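PDB 4CVU: beta-mannosidase from Trichoderma harzianum, which hydrolyses terminal beta-linked mannose from the non-reducing ends of beta-mannosides, as a family 2 glycoside hydrolase. Local coordinates for residues Tyr655-Asp660 with Trp937-Pro942; Tyr886-His891 with Thr932-Trp937; Ile598-Ile603 with His673-Phe678. All coordinates share one frame; numbering follows the deposited sequence.

Overall arrangement
The three contacts lie about 13 Å from one another, centre to centre, on the same side of the chain's centre. Helix 664-692 is the element they have in common: it supplies residues 673-678 to contact 3, packs against the sheet strands of contact 2, and begins a few residues after the loop segment 655-660 of contact 1. Contacts 1 and 3 interleave, 655-660 falling between 598-603 and 673-678; contact 2 lies between the two segments of contact 1 and runs into the second at Trp-937. Leu-677 of contact 3 touches Leu-936, Tyr-886 and Leu-939, so one apolar cluster links all three. Together they seat the C-terminal Ig-fold domain on helix 664-692 of the central, probably (beta/alpha)8-barrel, domain.

Contact 1 (Tyr655-Asp660 with Trp937-Pro942); sequences YYPTPD and WDLTTP. With CD (cadmium ion), chain Q; NAG (2-acetamido-2-deoxy-beta-D-glucopyranose), chain H.
Leu-939 is the first residue of 937-942 to meet the facing loop, and it has the largest share of the buried surface. Its side chain crosses that of Pro-657 at about a right angle, CB to CB at 4.1 Å, while the methyl CD2 faces the ring of Pro-659 more loosely. Its carbonyl oxygen receives a CA-H...O contact from Pro-659, with Pro-659 CA 3.3 Å from Leu-939 O and an angle of 144° at the hydrogen.

Thr-940 follows. With chi1 at 86°, OG1 sits between the backbone N and the carbonyl carbon and donates to Trp-937 O at 2.9 Å, on a lone pair in the carbonyl plane. CG2 is left anti to the carbonyl carbon, where it lies 3.6 Å from Pro-657 CB. The packing thus joins the tail of the Ig-fold domain to the linker between helices 638-655 and 664-692, two segments that make no direct hydrogen bond with each other.

A water supplies the polar link instead. It accepts from Asp-660 N at 2.8 Å and donates to both Leu-939 O and, at 2.7 Å, Thr-941 O. Lys-661, just beyond the linker segment, adds hydrogen bonds from NZ to Asp-938 O and Thr-941 O.

Pro-942 ends the chain, its CA near Asp-660 O and its backbone bonded to that of Thr-662. The carboxylate of Asp-660 holds a cadmium ion through OD1 and OD2, each 2.6 Å from the metal, and OD1 also accepts a hydrogen bond from N2 of an N-acetylglucosamine attached to the protein.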
loop_
_atom_site.group_PDB
_atom_site.type_symbol
_atom_site.label_atom_id
_atom_site.label_comp_id
_atom_site.label_asym_id
_atom_site.label_seq_id
_atom_site.Cartn_x
_atom_site.Cartn_y
_atom_site.Cartn_z
ATOM N N TYR A 655 -15.568 -21.438 -18.980
ATOM C CA TYR A 655 -15.749 -22.614 -18.134
ATOM C C TYR A 655 -16.361 -22.399 -16.756
ATOM O O TYR A 655 -17.027 -23.315 -16.245
ATOM C CB TYR A 655 -14.402 -23.342 -17.959
ATOM C CG TYR A 655 -13.869 -23.927 -19.239
ATOM C CD1 TYR A 655 -14.468 -25.040 -19.833
ATOM C CD2 TYR A 655 -12.770 -23.379 -19.854
ATOM C CE1 TYR A 655 -13.958 -25.585 -21.008
ATOM C CE2 TYR A 655 -12.271 -23.904 -21.022
ATOM C CZ TYR A 655 -12.868 -24.994 -21.601
ATOM O OH TYR A 655 -12.342 -25.500 -22.757
ATOM N N TYR A 656 -16.156 -21.218 -16.170
ATOM C CA TYR A 656 -16.512 -20.973 -14.764
ATOM C C TYR A 656 -17.465 -19.800 -14.540
ATOM O O TYR A 656 -17.486 -18.856 -15.309
ATOM C CB TYR A 656 -15.248 -20.770 -13.939
ATOM C CG TYR A 656 -14.410 -22.005 -13.928
ATOM C CD1 TYR A 656 -14.620 -22.993 -12.985
ATOM C CD2 TYR A 656 -13.476 -22.229 -14.929
ATOM C CE1 TYR A 656 -13.880 -24.183 -12.998
ATOM C CE2 TYR A 656 -12.736 -23.394 -14.972
ATOM C CZ TYR A 656 -12.946 -24.371 -14.019
ATOM O OH TYR A 656 -12.196 -25.508 -14.109
ATOM N N PRO A 657 -18.238 -19.833 -13.451
ATOM C CA PRO A 657 -19.149 -18.704 -13.296
ATOM C C PRO A 657 -18.325 -17.423 -13.289
ATOM O O PRO A 657 -17.208 -17.448 -12.821
ATOM C CB PRO A 657 -19.826 -18.978 -11.949
ATOM C CG PRO A 657 -19.645 -20.454 -11.721
ATOM C CD PRO A 657 -18.322 -20.771 -12.325
ATOM N N THR A 658 -18.880 -16.336 -13.824
ATOM C CA THR A 658 -18.166 -15.071 -13.988
ATOM C C THR A 658 -18.621 -14.112 -12.920
ATOM O O THR A 658 -19.758 -13.629 -12.966
ATOM C CB THR A 658 -18.486 -14.423 -15.344
ATOM O OG1 THR A 658 -19.893 -14.351 -15.461
ATOM C CG2 THR A 658 -17.918 -15.267 -16.504
ATOM N N PRO A 659 -17.758 -13.814 -11.949
ATOM C CA PRO A 659 -18.311 -13.021 -10.849
ATOM C C PRO A 659 -18.851 -11.646 -11.273
ATOM O O PRO A 659 -18.389 -11.076 -12.257
ATOM C CB PRO A 659 -17.133 -12.864 -9.896
ATOM C CG PRO A 659 -16.270 -14.024 -10.190
ATOM C CD PRO A 659 -16.412 -14.303 -11.657
ATOM N N ASP A 660 -19.793 -11.118 -10.498
ATOM C CA ASP A 660 -20.315 -9.773 -10.687
ATOM C C ASP A 660 -20.675 -9.173 -9.325
ATOM O O ASP A 660 -21.812 -8.833 -9.074
ATOM C CB ASP A 660 -21.548 -9.840 -11.582
ATOM C CG ASP A 660 -21.984 -8.490 -12.091
ATOM O OD1 ASP A 660 -21.148 -7.679 -12.486
ATOM O OD2 ASP A 660 -23.194 -8.260 -12.119
ATOM N N TRP A 937 -20.865 -21.780 -5.704
ATOM C CA TRP A 937 -22.087 -20.976 -5.601
ATOM C C TRP A 937 -21.787 -19.520 -5.320
ATOM O O TRP A 937 -22.438 -18.620 -5.837
ATOM C CB TRP A 937 -22.998 -21.559 -4.493
ATOM C CG TRP A 937 -24.079 -20.639 -4.027
ATOM C CD1 TRP A 937 -24.078 -19.868 -2.883
ATOM C CD2 TRP A 937 -25.298 -20.360 -4.702
ATOM N NE1 TRP A 937 -25.219 -19.142 -2.819
ATOM C CE2 TRP A 937 -25.991 -19.413 -3.920
ATOM C CE3 TRP A 937 -25.867 -20.811 -5.898
ATOM C CZ2 TRP A 937 -27.248 -18.905 -4.284
ATOM C CZ3 TRP A 937 -27.118 -20.309 -6.274
ATOM C CH2 TRP A 937 -27.802 -19.360 -5.460
ATOM N N ASP A 938 -20.774 -19.275 -4.503
ATOM C CA ASP A 938 -20.533 -17.903 -4.054
ATOM C C ASP A 938 -19.944 -17.009 -5.162
ATOM O O ASP A 938 -20.039 -15.803 -5.066
ATOM C CB ASP A 938 -19.613 -17.903 -2.845
ATOM C CG ASP A 938 -20.290 -18.474 -1.638
ATOM O OD1 ASP A 938 -21.271 -17.870 -1.179
ATOM O OD2 ASP A 938 -19.857 -19.537 -1.166
ATOM N N LEU A 939 -19.398 -17.603 -6.228
ATOM C CA LEU A 939 -18.932 -16.814 -7.376
ATOM C C LEU A 939 -20.093 -16.103 -8.087
ATOM O O LEU A 939 -19.875 -15.096 -8.741
ATOM C CB LEU A 939 -18.192 -17.683 -8.391
ATOM C CG LEU A 939 -16.902 -18.392 -7.940
ATOM C CD1 LEU A 939 -16.282 -19.116 -9.111
ATOM C CD2 LEU A 939 -15.911 -17.393 -7.384
ATOM N N THR A 940 -21.306 -16.615 -7.907
ATOM C CA THR A 940 -22.466 -16.268 -8.720
ATOM C C THR A 940 -23.388 -15.251 -8.018
ATOM O O THR A 940 -24.300 -14.744 -8.642
ATOM C CB THR A 940 -23.259 -17.560 -9.097
ATOM O OG1 THR A 940 -24.203 -17.911 -8.067
ATOM C CG2 THR A 940 -22.305 -18.784 -9.312
ATOM N N THR A 941 -23.149 -14.956 -6.739
ATOM C CA THR A 941 -23.968 -14.034 -5.969
ATOM C C THR A 941 -23.456 -12.578 -6.043
ATOM O O THR A 941 -22.274 -12.358 -6.316
ATOM C CB THR A 941 -24.001 -14.446 -4.484
ATOM O OG1 THR A 941 -22.669 -14.517 -3.965
ATOM C CG2 THR A 941 -24.669 -15.806 -4.311
ATOM N N PRO A 942 -24.314 -11.602 -5.809
ATOM C CA PRO A 942 -23.873 -10.225 -5.853
ATOM C C PRO A 942 -23.104 -9.912 -4.587
ATOM O O PRO A 942 -23.223 -10.699 -3.643
ATOM C CB PRO A 942 -25.180 -9.433 -5.921
ATOM C CG PRO A 942 -26.265 -10.391 -5.638
ATOM C CD PRO A 942 -25.642 -11.677 -5.200
ATOM O OXT PRO A 942 -22.354 -8.927 -4.590
HETATM CD CD CD Q . -22.918 -6.017 -13.315
HETATM C C1 NAG H . -16.790 -7.297 -11.710
HETATM C C2 NAG H . -17.702 -6.152 -12.210
HETATM C C3 NAG H . -18.107 -6.292 -13.674
HETATM C C4 NAG H . -16.875 -6.552 -14.517
HETATM C C5 NAG H . -16.144 -7.785 -13.979
HETATM C C6 NAG H . -14.871 -8.091 -14.782
HETATM C C7 NAG H . -19.151 -4.928 -10.702
HETATM C C8 NAG H . -20.458 -4.843 -9.957
HETATM N N2 NAG H . -18.909 -6.007 -11.434
HETATM O O3 NAG H . -18.708 -5.081 -14.084
HETATM O O4 NAG H . -17.269 -6.776 -15.856
HETATM O O5 NAG H . -15.780 -7.566 -12.641
HETATM O O6 NAG H . -13.996 -6.981 -14.783
HETATM O O7 NAG H . -18.352 -4.013 -10.634
HETATM O O HOH W 1 -21.461 -12.725 -8.861
#

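Contact 2 (Tyr886-His891 with Thr932-Trp937); sequences YTWLTH and TVESLW
The carbonyl oxygen of Trp-888 is held by three groups: Glu-934 N donates to it over 2.9 Å, a water donates from 3.2 Å, and Val-933 CA makes a CA-H...O contact at 3.3 Å. The reciprocal bond, Trp-888 N to Glu-934 O, completes a hydrogen-bonded antiparallel pair. Thr-890 and Thr-932 form the next such pair, and Leu-889 with Val-933 the non-hydrogen-bonded pair between them. Strands 887-890 and 932-934 run antiparallel, their directions 159° apart; 932-934 lies at the edge of a three-stranded sheet in the Ig-fold domain, with 884-890 in the middle.

Two different faces result. Leu-889 CD2 lies 3.8 Å from Val-933 CB, and both residues pack on Leu-866 of strand 864-869 in the other sheet, as the core of an Ig-like sandwich would. The opposite face carries Trp-888, Thr-890, Thr-932 and Glu-934. Here chi1 of 74° places Glu-934 CG between its backbone N and carbonyl carbon, alongside Trp-888 CB. The carboxylate then meets the indole at its edge, near the ring plane, with the two planes 81° apart. His-673 of helix 664-692 touches both the indole and the glutamate. Beyond the strands, Tyr-886 CD2 approaches Leu-936 CD1 at 3.8 Å, while the tyrosine hydroxyl bonds to Asp-681.

The same water accepts from Thr-890 OG1 at 2.7 Å and from Thr-932 OG1 at 2.6 Å, and donates to Glu-934 OE1 at 3.1 Å. Two hydroxyls donate to it and it donates to two oxygens, an arrangement consistent with an ionised Glu-934 carboxylate.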
loop_
_atom_site.group_PDB
_atom_site.type_symbol
_atom_site.label_atom_id
_atom_site.label_comp_id
_atom_site.label_asym_id
_atom_site.label_seq_id
_atom_site.Cartn_x
_atom_site.Cartn_y
_atom_site.Cartn_z
ATOM N N TYR A 886 -16.298 -27.328 -5.181
ATOM C CA TYR A 886 -15.095 -26.528 -5.086
ATOM C C TYR A 886 -15.161 -25.777 -3.753
ATOM O O TYR A 886 -14.996 -24.579 -3.763
ATOM C CB TYR A 886 -14.952 -25.483 -6.203
ATOM C CG TYR A 886 -14.811 -26.103 -7.584
ATOM C CD1 TYR A 886 -13.595 -26.513 -8.050
ATOM C CD2 TYR A 886 -15.905 -26.274 -8.377
ATOM C CE1 TYR A 886 -13.458 -27.122 -9.326
ATOM C CE2 TYR A 886 -15.788 -26.875 -9.656
ATOM C CZ TYR A 886 -14.549 -27.268 -10.111
ATOM O OH TYR A 886 -14.379 -27.887 -11.393
ATOM N N THR A 887 -15.474 -26.493 -2.680
ATOM C CA THR A 887 -15.500 -25.908 -1.311
ATOM C C THR A 887 -14.132 -25.423 -0.978
ATOM O O THR A 887 -13.171 -26.160 -1.194
ATOM C CB THR A 887 -15.932 -26.998 -0.319
ATOM O OG1 THR A 887 -17.128 -27.621 -0.806
ATOM C CG2 THR A 887 -16.199 -26.447 1.087
ATOM N N TRP A 888 -14.004 -24.219 -0.358
ATOM C CA TRP A 888 -12.728 -23.551 -0.337
ATOM C C TRP A 888 -12.608 -22.791 0.948
ATOM O O TRP A 888 -13.403 -21.901 1.163
ATOM C CB TRP A 888 -12.621 -22.557 -1.521
ATOM C CG TRP A 888 -11.315 -21.816 -1.562
ATOM C CD1 TRP A 888 -11.107 -20.488 -1.259
ATOM C CD2 TRP A 888 -10.026 -22.370 -1.858
ATOM N NE1 TRP A 888 -9.756 -20.177 -1.395
ATOM C CE2 TRP A 888 -9.074 -21.317 -1.745
ATOM C CE3 TRP A 888 -9.584 -23.633 -2.241
ATOM C CZ2 TRP A 888 -7.736 -21.508 -1.977
ATOM C CZ3 TRP A 888 -8.229 -23.822 -2.469
ATOM C CH2 TRP A 888 -7.323 -22.781 -2.336
ATOM N N LEU A 889 -11.599 -23.140 1.731
ATOM C CA LEU A 889 -11.246 -22.454 2.967
ATOM C C LEU A 889 -10.163 -21.485 2.661
ATOM O O LEU A 889 -9.242 -21.811 1.915
ATOM C CB LEU A 889 -10.748 -23.472 3.967
ATOM C CG LEU A 889 -11.798 -24.532 4.377
ATOM C CD1 LEU A 889 -11.103 -25.803 4.799
ATOM C CD2 LEU A 889 -12.649 -24.018 5.490
ATOM N N THR A 890 -10.236 -20.291 3.260
ATOM C CA THR A 890 -9.295 -19.271 3.025
ATOM C C THR A 890 -8.794 -18.890 4.399
ATOM O O THR A 890 -9.608 -18.476 5.182
ATOM C CB THR A 890 -9.949 -17.998 2.391
ATOM O OG1 THR A 890 -10.577 -18.332 1.152
ATOM C CG2 THR A 890 -8.870 -16.934 2.154
ATOM N N HIS A 891 -7.498 -19.081 4.673
ATOM C CA HIS A 891 -6.865 -18.570 5.917
ATOM C C HIS A 891 -6.533 -17.081 5.773
ATOM O O HIS A 891 -6.299 -16.605 4.679
ATOM C CB HIS A 891 -5.630 -19.421 6.256
ATOM C CG HIS A 891 -4.436 -19.165 5.393
ATOM N ND1 HIS A 891 -3.535 -18.162 5.666
ATOM C CD2 HIS A 891 -3.972 -19.804 4.296
ATOM C CE1 HIS A 891 -2.572 -18.183 4.766
ATOM N NE2 HIS A 891 -2.825 -19.167 3.917
ATOM N N THR A 932 -12.510 -18.458 6.579
ATOM C CA THR A 932 -13.821 -18.413 5.963
ATOM C C THR A 932 -13.918 -19.616 5.030
ATOM O O THR A 932 -12.889 -20.225 4.729
ATOM C CB THR A 932 -14.041 -17.144 5.079
ATOM O OG1 THR A 932 -13.141 -17.191 3.942
ATOM C CG2 THR A 932 -13.789 -15.845 5.869
ATOM N N VAL A 933 -15.141 -19.985 4.673
ATOM C CA VAL A 933 -15.388 -21.078 3.695
ATOM C C VAL A 933 -16.331 -20.604 2.597
ATOM O O VAL A 933 -17.177 -19.756 2.821
ATOM C CB VAL A 933 -15.900 -22.371 4.395
ATOM C CG1 VAL A 933 -17.263 -22.191 5.045
ATOM C CG2 VAL A 933 -15.963 -23.567 3.407
ATOM N N GLU A 934 -16.224 -21.174 1.386
ATOM C CA GLU A 934 -17.074 -20.726 0.320
ATOM C C GLU A 934 -17.092 -21.860 -0.651
ATOM O O GLU A 934 -16.405 -22.848 -0.424
ATOM C CB GLU A 934 -16.485 -19.494 -0.386
ATOM C CG GLU A 934 -15.290 -19.814 -1.287
ATOM C CD GLU A 934 -14.585 -18.563 -1.753
ATOM O OE1 GLU A 934 -14.056 -17.782 -0.881
ATOM O OE2 GLU A 934 -14.578 -18.322 -2.990
ATOM N N SER A 935 -17.896 -21.696 -1.702
ATOM C CA SER A 935 -17.978 -22.695 -2.797
ATOM C C SER A 935 -18.222 -22.038 -4.149
ATOM O O SER A 935 -18.386 -20.838 -4.294
ATOM C CB SER A 935 -19.081 -23.720 -2.476
ATOM O OG SER A 935 -20.420 -23.204 -2.652
ATOM N N LEU A 936 -18.345 -22.855 -5.178
ATOM C CA LEU A 936 -18.636 -22.330 -6.472
ATOM C C LEU A 936 -19.835 -21.410 -6.470
ATOM O O LEU A 936 -19.861 -20.388 -7.200
ATOM C CB LEU A 936 -18.927 -23.528 -7.394
ATOM C CG LEU A 936 -18.922 -23.255 -8.877
ATOM C CD1 LEU A 936 -17.524 -22.995 -9.433
ATOM C CD2 LEU A 936 -19.545 -24.474 -9.565
ATOM N N TRP A 937 -20.865 -21.780 -5.704
ATOM C CA TRP A 937 -22.087 -20.976 -5.601
ATOM C C TRP A 937 -21.787 -19.520 -5.320
ATOM O O TRP A 937 -22.438 -18.620 -5.837
ATOM C CB TRP A 937 -22.998 -21.559 -4.493
ATOM C CG TRP A 937 -24.079 -20.639 -4.027
ATOM C CD1 TRP A 937 -24.078 -19.868 -2.883
ATOM C CD2 TRP A 937 -25.298 -20.360 -4.702
ATOM N NE1 TRP A 937 -25.219 -19.142 -2.819
ATOM C CE2 TRP A 937 -25.991 -19.413 -3.920
ATOM C CE3 TRP A 937 -25.867 -20.811 -5.898
ATOM C CZ2 TRP A 937 -27.248 -18.905 -4.284
ATOM C CZ3 TRP A 937 -27.118 -20.309 -6.274
ATOM C CH2 TRP A 937 -27.802 -19.360 -5.460
HETATM O O HOH W 2 -13.118 -18.775 1.850
#

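Contact 3 (Ile598-Ile603 with His673-Phe678); sequences ISMPSI and HATQLF
Thr-675 and Gln-676, neighbours on helix 664-692, grip Met-600 by its two backbone polar groups. The helix thereby receives the loop that runs from strand 592-595 into helix 603-609, whose N-cap is Ser-602; its OG reaches Thr-605 N and Glu-721. This is loop-on-helix packing in the central domain, whose parallel strands and helices are consistent with the (beta/alpha)8 barrel of family 2 glycoside hydrolases; five of the six touching residues are buried.

Thr-675 is turned so that chi1, at 70°, puts OG1 between its backbone N and carbonyl carbon. There it accepts from Met-600 N over 3.1 Å and is also hydrogen-bonded to Cys-672 O one turn earlier, a second bond that fixes its rotation. Met-600 CB rests 3.6 Å from Thr-675 OG1, the two side chains crossing obliquely.

Gln-676 works by reach: its chain is extended beyond CG, and NE2 donates to Met-600 O at 3.0 Å. The bond is fairly straight, 163° at the hydrogen, and the acceptor lies only 10° out of the amide plane. The other end of the amide is used too, OE1 accepting from Val-728 N, so the flat group is held at both tips. An alanine here would probably leave Met-600 O and Val-728 N without these mates and open a gap beside Ser-599 OG.

Ser-599 faces the helix with CB 3.7 Å from Thr-675 O, and its OG, bonded to Gln-679 and Lys-727, passes 3.9 Å from Gln-676 CG. At the N-terminal end of the loop segment a water bridges the two backbones, donating to Ile-598 O at 3.0 Å and to Thr-675 O at 2.8 Å.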
loop_
_atom_site.group_PDB
_atom_site.type_symbol
_atom_site.label_atom_id
_atom_site.label_comp_id
_atom_site.label_asym_id
_atom_site.label_seq_id
_atom_site.Cartn_x
_atom_site.Cartn_y
_atom_site.Cartn_z
ATOM N N ILE A 598 -1.235 -19.395 -16.607
ATOM C CA ILE A 598 -1.101 -18.452 -15.442
ATOM C C ILE A 598 -2.350 -18.234 -14.618
ATOM O O ILE A 598 -3.470 -18.463 -15.138
ATOM C CB ILE A 598 -0.527 -17.098 -15.870
ATOM C CG1 ILE A 598 -1.532 -16.353 -16.761
ATOM C CG2 ILE A 598 0.795 -17.281 -16.602
ATOM C CD1 ILE A 598 -1.250 -14.874 -16.950
ATOM N N SER A 599 -2.276 -17.746 -13.357
ATOM C CA SER A 599 -3.502 -17.422 -12.728
ATOM C C SER A 599 -3.115 -16.278 -11.739
ATOM O O SER A 599 -1.934 -16.131 -11.431
ATOM C CB SER A 599 -4.004 -18.646 -11.956
ATOM O OG SER A 599 -3.159 -18.958 -10.804
ATOM N N MET A 600 -4.115 -15.508 -11.327
ATOM C CA MET A 600 -3.914 -14.405 -10.383
ATOM C C MET A 600 -3.537 -14.945 -9.053
ATOM O O MET A 600 -3.988 -16.014 -8.665
ATOM C CB MET A 600 -5.234 -13.663 -10.185
ATOM C CG MET A 600 -5.733 -12.707 -11.212
ATOM S SD MET A 600 -4.580 -11.448 -11.591
ATOM C CE MET A 600 -5.507 -10.275 -12.524
ATOM N N PRO A 601 -2.778 -14.165 -8.245
ATOM C CA PRO A 601 -2.664 -14.616 -6.890
ATOM C C PRO A 601 -3.857 -14.145 -6.034
ATOM O O PRO A 601 -4.669 -13.297 -6.463
ATOM C CB PRO A 601 -1.399 -13.879 -6.405
ATOM C CG PRO A 601 -1.378 -12.607 -7.162
ATOM C CD PRO A 601 -1.886 -13.025 -8.539
ATOM N N SER A 602 -3.908 -14.613 -4.783
ATOM C CA SER A 602 -4.943 -14.183 -3.850
ATOM C C SER A 602 -4.941 -12.663 -3.701
ATOM O O SER A 602 -3.921 -12.014 -3.909
ATOM C CB SER A 602 -4.675 -14.824 -2.473
ATOM O OG SER A 602 -3.478 -14.278 -1.955
ATOM N N ILE A 603 -6.098 -12.104 -3.346
ATOM C CA ILE A 603 -6.148 -10.688 -3.010
ATOM C C ILE A 603 -5.249 -10.378 -1.799
ATOM O O ILE A 603 -4.724 -9.260 -1.700
ATOM C CB ILE A 603 -7.595 -10.160 -2.802
ATOM C CG1 ILE A 603 -7.582 -8.648 -2.531
ATOM C CG2 ILE A 603 -8.325 -10.896 -1.674
ATOM C CD1 ILE A 603 -8.947 -8.001 -2.536
ATOM N N HIS A 673 -9.947 -15.839 -7.863
ATOM C CA HIS A 673 -10.168 -17.218 -7.452
ATOM C C HIS A 673 -10.665 -18.059 -8.629
ATOM O O HIS A 673 -10.224 -19.190 -8.789
ATOM C CB HIS A 673 -11.168 -17.227 -6.312
ATOM C CG HIS A 673 -11.455 -18.576 -5.755
ATOM N ND1 HIS A 673 -10.489 -19.362 -5.197
ATOM C CD2 HIS A 673 -12.606 -19.272 -5.653
ATOM C CE1 HIS A 673 -11.019 -20.498 -4.784
ATOM N NE2 HIS A 673 -12.306 -20.461 -5.036
ATOM N N ALA A 674 -11.520 -17.499 -9.483
ATOM C CA ALA A 674 -11.951 -18.246 -10.708
ATOM C C ALA A 674 -10.811 -18.608 -11.645
ATOM O O ALA A 674 -10.838 -19.698 -12.266
ATOM C CB ALA A 674 -13.041 -17.479 -11.456
ATOM N N THR A 675 -9.852 -17.684 -11.836
ATOM C CA THR A 675 -8.654 -17.967 -12.641
ATOM C C THR A 675 -7.901 -19.131 -12.045
ATOM O O THR A 675 -7.378 -19.975 -12.782
ATOM C CB THR A 675 -7.715 -16.755 -12.880
ATOM O OG1 THR A 675 -7.051 -16.367 -11.645
ATOM C CG2 THR A 675 -8.466 -15.577 -13.438
ATOM N N GLN A 676 -7.857 -19.213 -10.702
ATOM C CA GLN A 676 -7.194 -20.317 -10.033
ATOM C C GLN A 676 -7.913 -21.646 -10.208
ATOM O O GLN A 676 -7.283 -22.647 -10.212
ATOM C CB GLN A 676 -7.074 -20.043 -8.520
ATOM C CG GLN A 676 -6.076 -18.965 -8.256
ATOM C CD GLN A 676 -5.758 -18.835 -6.794
ATOM O OE1 GLN A 676 -6.041 -19.721 -5.992
ATOM N NE2 GLN A 676 -5.091 -17.769 -6.460
ATOM N N LEU A 677 -9.236 -21.626 -10.309
ATOM C CA LEU A 677 -10.000 -22.838 -10.463
ATOM C C LEU A 677 -9.708 -23.435 -11.820
ATOM O O LEU A 677 -9.643 -24.675 -11.962
ATOM C CB LEU A 677 -11.498 -22.572 -10.348
ATOM C CG LEU A 677 -12.058 -22.138 -8.980
ATOM C CD1 LEU A 677 -13.548 -21.936 -9.119
ATOM C CD2 LEU A 677 -11.756 -23.158 -7.879
ATOM N N PHE A 678 -9.590 -22.556 -12.813
ATOM C CA PHE A 678 -9.353 -23.025 -14.198
ATOM C C PHE A 678 -7.951 -23.658 -14.264
ATOM O O PHE A 678 -7.810 -24.761 -14.725
ATOM C CB PHE A 678 -9.462 -21.887 -15.214
ATOM C CG PHE A 678 -8.972 -22.285 -16.556
ATOM C CD1 PHE A 678 -9.806 -22.937 -17.438
ATOM C CD2 PHE A 678 -7.669 -22.075 -16.906
ATOM C CE1 PHE A 678 -9.345 -23.369 -18.666
ATOM C CE2 PHE A 678 -7.189 -22.516 -18.113
ATOM C CZ PHE A 678 -8.034 -23.157 -19.006
HETATM O O HOH W 3 -6.413 -19.163 -15.226
#